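Local atomic coordinates of SGNH-hydrolase family esterase (Altererythrobacter indicus, PDB entry 7C2A), a protein that hydrolyses carboxylic esters as a member of the SGNH-hydrolase family, and may act on lysophospholipids as relatives are thought to do. Residues 103-108 against 140-145; 7-12 against 63-68. One frame throughout, in Å; residues are numbered along the deposited sequence. Where two conformers were deposited one is given.

In the fold
Interactions 1 and 2 illustrate how successive contacts on a parallel sheet join, because side chains of helix 54-66 reach both strand 6-12 and the end of helix 90-106. Their centres lie about 14 Å apart, and they meet directly. Arg-107 of interaction 1 forms a salt bridge from NH2 to OD1 of Asp-66 at 2.9 Å, while CD1 of Leu-65 packs against CG of Glu-103 and CD2 of Leu-104, each at 4.0 Å. Leu-65 thus faces the strand 6-12 with one methyl and helix 90-106 with the other. Strand 6-12 leads into the Gly-Asp-Ser-Leu sequence that in this family carries the nucleophilic serine; interaction 2 packs that strand on the helix, whereas interaction 1 is structural packing.

Interaction 1. Residues 103-108 against 140-145; sequences ELQRRK and KYDAKL
The ring of Tyr-141 is met at its edge, in plane, by the amide oxygen of Gln-105, while one of its faces carries CG of Lys-140, offset toward the rim. OE1 of Gln-105 comes within 3.6 Å of CD1 of Tyr-141, and the amide and ring planes stand 51° apart, so this is an edge contact and not a stack. Gln-105 reaches across because its CG lies opposite the backbone N (chi1 -160°) and the chain then runs on extended (chi2 171°), meeting the tyrosine side chain at about a right angle.

The other end of the amide is held through water. NE2 of Gln-105 donates to a water at 2.8 Å, and that water donates in turn to the carbonyl O of Lys-140 at 2.9 Å and to OD2 of Asp-142 at 3.0 Å. The carbonyl O of Tyr-141 also lies near NE2 of Gln-105, but at an angle too poor for a bond. With an alanine here both amide ends would be gone, and the water would probably lose the N-H that donates to it and the ring edge its neighbour.

Away from this bridge, Glu-103 OE2 accepts NE of Arg-107 at 2.8 Å, on the anti side but tilted from the carboxylate plane. NH2 of Arg-107 reaches the same oxygen, a side-on grip that helps fix the arginine's rotation, and Lys-62 adds a salt bridge to OE1.

Each segment holds the end of a helix, 90-106 or 133-140, closed by a Schellman motif with Lys-108 or Asp-142 as its C-prime residue of positive phi. Tyr-141 touches Ser-98 and Leu-101 of helix 90-106 and bonds through OH to Glu-102, while beyond it Lys-144 pairs with strand 111-114, against which Leu-104 also packs.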
# COMPACT_ATOMS: atom_id res chain seq x y z
N GLU A 103 0.10 9.18 16.04
CA GLU A 103 -1.28 9.60 16.23
C GLU A 103 -2.15 8.44 16.70
O GLU A 103 -2.96 8.60 17.62
CB GLU A 103 -1.81 10.22 14.95
CG GLU A 103 -3.26 10.67 15.02
CD GLU A 103 -3.50 11.79 16.03
OE1 GLU A 103 -2.53 12.45 16.46
OE2 GLU A 103 -4.67 12.00 16.41
N LEU A 104 -2.01 7.27 16.08
CA LEU A 104 -2.77 6.10 16.52
C LEU A 104 -2.43 5.74 17.96
O LEU A 104 -3.32 5.43 18.76
CB LEU A 104 -2.51 4.92 15.58
CG LEU A 104 -3.09 5.12 14.18
CD1 LEU A 104 -2.45 4.15 13.18
CD2 LEU A 104 -4.59 4.97 14.18
N GLN A 105 -1.14 5.77 18.30
CA GLN A 105 -0.71 5.44 19.66
C GLN A 105 -1.25 6.45 20.67
O GLN A 105 -1.65 6.08 21.78
CB GLN A 105 0.81 5.41 19.71
CG GLN A 105 1.40 4.64 20.87
CD GLN A 105 2.89 4.46 20.72
OE1 GLN A 105 3.62 5.44 20.51
NE2 GLN A 105 3.36 3.23 20.81
N ARG A 106 -1.25 7.74 20.31
CA ARG A 106 -1.82 8.73 21.21
C ARG A 106 -3.25 8.37 21.58
O ARG A 106 -3.66 8.50 22.74
CB ARG A 106 -1.78 10.11 20.54
CG ARG A 106 -2.22 11.25 21.42
CD ARG A 106 -2.15 12.55 20.65
NE ARG A 106 -3.23 12.64 19.66
CZ ARG A 106 -4.48 12.97 19.95
NH1 ARG A 106 -4.81 13.25 21.20
NH2 ARG A 106 -5.40 13.01 19.00
N ARG A 107 -4.02 7.88 20.61
CA ARG A 107 -5.42 7.53 20.83
C ARG A 107 -5.58 6.11 21.36
O ARG A 107 -6.71 5.64 21.47
CB ARG A 107 -6.22 7.70 19.54
CG ARG A 107 -6.09 9.09 18.95
CD ARG A 107 -7.16 9.31 17.91
NE ARG A 107 -6.93 10.54 17.16
CZ ARG A 107 -7.89 11.28 16.63
NH1 ARG A 107 -9.16 10.93 16.78
NH2 ARG A 107 -7.58 12.37 15.96
N LYS A 108 -4.48 5.43 21.66
CA LYS A 108 -4.51 4.07 22.19
C LYS A 108 -5.23 3.10 21.25
O LYS A 108 -5.96 2.21 21.70
CB LYS A 108 -5.07 4.03 23.61
CG LYS A 108 -4.28 4.91 24.56
CD LYS A 108 -4.53 4.57 26.02
CE LYS A 108 -3.45 5.19 26.90
NZ LYS A 108 -3.19 4.36 28.11
N LYS A 140 9.44 0.11 17.24
CA LYS A 140 9.41 1.39 17.93
C LYS A 140 8.03 1.69 18.48
O LYS A 140 7.90 2.22 19.60
CB LYS A 140 9.88 2.49 16.99
CG LYS A 140 9.90 3.86 17.65
CD LYS A 140 10.54 4.90 16.75
CE LYS A 140 10.43 6.29 17.36
NZ LYS A 140 11.17 7.29 16.54
N TYR A 141 6.99 1.37 17.73
CA TYR A 141 5.63 1.74 18.09
C TYR A 141 4.81 0.58 18.64
O TYR A 141 3.59 0.70 18.75
CB TYR A 141 4.94 2.44 16.92
CG TYR A 141 5.61 3.76 16.63
CD1 TYR A 141 5.41 4.85 17.46
CD2 TYR A 141 6.51 3.89 15.59
CE1 TYR A 141 6.05 6.04 17.23
CE2 TYR A 141 7.16 5.09 15.35
CZ TYR A 141 6.92 6.17 16.17
OH TYR A 141 7.57 7.36 15.94
N ASP A 142 5.47 -0.52 19.01
CA ASP A 142 4.80 -1.69 19.58
C ASP A 142 3.62 -2.13 18.71
O ASP A 142 2.52 -2.38 19.20
CB ASP A 142 4.38 -1.45 21.03
CG ASP A 142 5.55 -1.11 21.93
OD1 ASP A 142 6.56 -1.84 21.89
OD2 ASP A 142 5.45 -0.12 22.69
N ALA A 143 3.87 -2.21 17.42
CA ALA A 143 2.87 -2.62 16.45
C ALA A 143 3.15 -4.04 16.00
O ALA A 143 4.31 -4.45 15.88
CB ALA A 143 2.89 -1.69 15.24
N LYS A 144 2.09 -4.79 15.74
CA LYS A 144 2.28 -6.07 15.08
C LYS A 144 2.61 -5.82 13.61
O LYS A 144 2.24 -4.79 13.04
CB LYS A 144 1.03 -6.92 15.23
CG LYS A 144 0.86 -7.41 16.67
CD LYS A 144 -0.44 -8.15 16.89
CE LYS A 144 -0.44 -8.88 18.23
NZ LYS A 144 -0.91 -8.01 19.35
N LEU A 145 3.35 -6.75 13.02
CA LEU A 145 3.86 -6.58 11.67
C LEU A 145 3.55 -7.81 10.84
O LEU A 145 3.83 -8.94 11.27
CB LEU A 145 5.38 -6.36 11.68
CG LEU A 145 6.06 -6.32 10.32
CD1 LEU A 145 5.68 -5.07 9.55
CD2 LEU A 145 7.57 -6.41 10.48
O HOH W 1 5.96 2.68 21.70

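Interaction 2. Residues 7-12 against 63-68; sequences VILAFG and FVLDSQ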
# COMPACT_ATOMS: atom_id res chain seq x y z
N VAL A 7 -14.93 -2.72 15.07
CA VAL A 7 -14.56 -1.72 14.09
C VAL A 7 -13.06 -1.77 13.83
O VAL A 7 -12.25 -1.64 14.75
CB VAL A 7 -15.01 -0.33 14.54
CG1 VAL A 7 -14.57 0.72 13.55
CG2 VAL A 7 -16.53 -0.32 14.73
N ILE A 8 -12.68 -1.94 12.56
CA ILE A 8 -11.29 -1.98 12.14
C ILE A 8 -11.09 -0.91 11.08
O ILE A 8 -11.87 -0.82 10.14
CB ILE A 8 -10.90 -3.36 11.58
CG1 ILE A 8 -11.14 -4.46 12.62
CG2 ILE A 8 -9.45 -3.34 11.09
CD1 ILE A 8 -10.94 -5.87 12.10
N LEU A 9 -10.05 -0.09 11.24
CA LEU A 9 -9.69 0.90 10.23
C LEU A 9 -8.66 0.30 9.28
O LEU A 9 -7.58 -0.11 9.73
CB LEU A 9 -9.11 2.13 10.91
CG LEU A 9 -8.63 3.22 9.96
CD1 LEU A 9 -9.81 3.81 9.19
CD2 LEU A 9 -7.88 4.33 10.69
N ALA A 10 -8.97 0.26 7.99
CA ALA A 10 -8.02 -0.16 6.96
C ALA A 10 -7.49 1.10 6.29
O ALA A 10 -8.14 1.68 5.43
CB ALA A 10 -8.69 -1.11 5.97
N PHE A 11 -6.30 1.54 6.71
CA PHE A 11 -5.74 2.83 6.31
C PHE A 11 -4.61 2.56 5.33
O PHE A 11 -3.53 2.11 5.74
CB PHE A 11 -5.23 3.56 7.55
CG PHE A 11 -4.88 5.01 7.32
CD1 PHE A 11 -5.87 5.96 7.15
CD2 PHE A 11 -3.55 5.42 7.27
CE1 PHE A 11 -5.55 7.31 6.94
CE2 PHE A 11 -3.22 6.76 7.06
CZ PHE A 11 -4.22 7.70 6.89
N GLY A 12 -4.83 2.80 4.05
CA GLY A 12 -3.86 2.44 3.05
C GLY A 12 -4.05 3.11 1.72
O GLY A 12 -4.64 4.18 1.62
N PHE A 63 -7.97 13.55 10.36
CA PHE A 63 -9.30 13.76 9.81
C PHE A 63 -10.05 12.44 9.69
O PHE A 63 -11.24 12.36 10.02
CB PHE A 63 -9.17 14.40 8.42
CG PHE A 63 -10.49 14.61 7.74
CD1 PHE A 63 -11.25 15.74 8.01
CD2 PHE A 63 -10.99 13.69 6.83
CE1 PHE A 63 -12.46 15.95 7.39
CE2 PHE A 63 -12.21 13.90 6.21
CZ PHE A 63 -12.95 15.03 6.49
N VAL A 64 -9.38 11.40 9.21
CA VAL A 64 -10.03 10.09 9.06
C VAL A 64 -10.49 9.58 10.42
O VAL A 64 -11.62 9.10 10.56
CB VAL A 64 -9.09 9.11 8.34
CG1 VAL A 64 -9.62 7.69 8.44
CG2 VAL A 64 -8.93 9.51 6.88
N LEU A 65 -9.65 9.69 11.43
CA LEU A 65 -10.04 9.24 12.77
C LEU A 65 -11.17 10.08 13.34
O LEU A 65 -12.13 9.54 13.90
CB LEU A 65 -8.82 9.26 13.69
CG LEU A 65 -7.77 8.22 13.34
CD1 LEU A 65 -6.48 8.50 14.10
CD2 LEU A 65 -8.27 6.80 13.64
N ASP A 66 -11.08 11.40 13.20
CA ASP A 66 -12.11 12.30 13.71
C ASP A 66 -13.43 12.13 12.98
O ASP A 66 -14.47 12.54 13.50
CB ASP A 66 -11.66 13.76 13.59
CG ASP A 66 -10.53 14.12 14.53
OD1 ASP A 66 -10.23 13.36 15.47
OD2 ASP A 66 -9.94 15.20 14.33
N SER A 67 -13.41 11.58 11.77
CA SER A 67 -14.63 11.37 11.01
C SER A 67 -15.39 10.13 11.43
O SER A 67 -16.52 9.94 10.98
CB SER A 67 -14.31 11.27 9.52
OG SER A 67 -13.82 12.50 9.03
N GLN A 68 -14.81 9.28 12.28
CA GLN A 68 -15.42 7.99 12.58
C GLN A 68 -16.48 8.14 13.65
O GLN A 68 -16.19 8.67 14.73
CB GLN A 68 -14.35 7.03 13.08
CG GLN A 68 -13.31 6.69 12.04
CD GLN A 68 -13.94 6.36 10.72
OE1 GLN A 68 -14.87 5.54 10.64
NE2 GLN A 68 -13.45 6.97 9.66
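Leu-9 and Phe-11 both leave strand 6-12 toward the helix with CG opposite the backbone N (chi1 178° and -168°), which carries their ends out to the branches of Val-64. That valine, with chi1 168°, divides its two methyls between them. CG1 of Val-64 meets CD1 of Leu-9 at 4.0 Å, and CG2 touches the Phe-11 ring at its edge, 4.0 Å from CE1. The other methyl of Leu-9, CD2, is met by CD2 of Leu-65 at 3.9 Å, the two leucines crossing at about a right angle. The packing across the pair is apolar throughout and largely buried.

Side-chain bonds finish the helix end. OG of Ser-67 donates to the carbonyl O of Phe-63 at 2.8 Å, from above the carbonyl plane, and NE2 of Gln-68 donates to the O of Val-64 at 2.9 Å.

Helix 54-66 links strand 42-48 to strand 74-78, and strand 6-12 lies between these two in the sheet. The helix therefore passes over the strand it skips, the beta-alpha-beta crossover expected of the 2-1-3-4-5 parallel sheet in the flavodoxin-like alpha/beta fold of SGNH hydrolases.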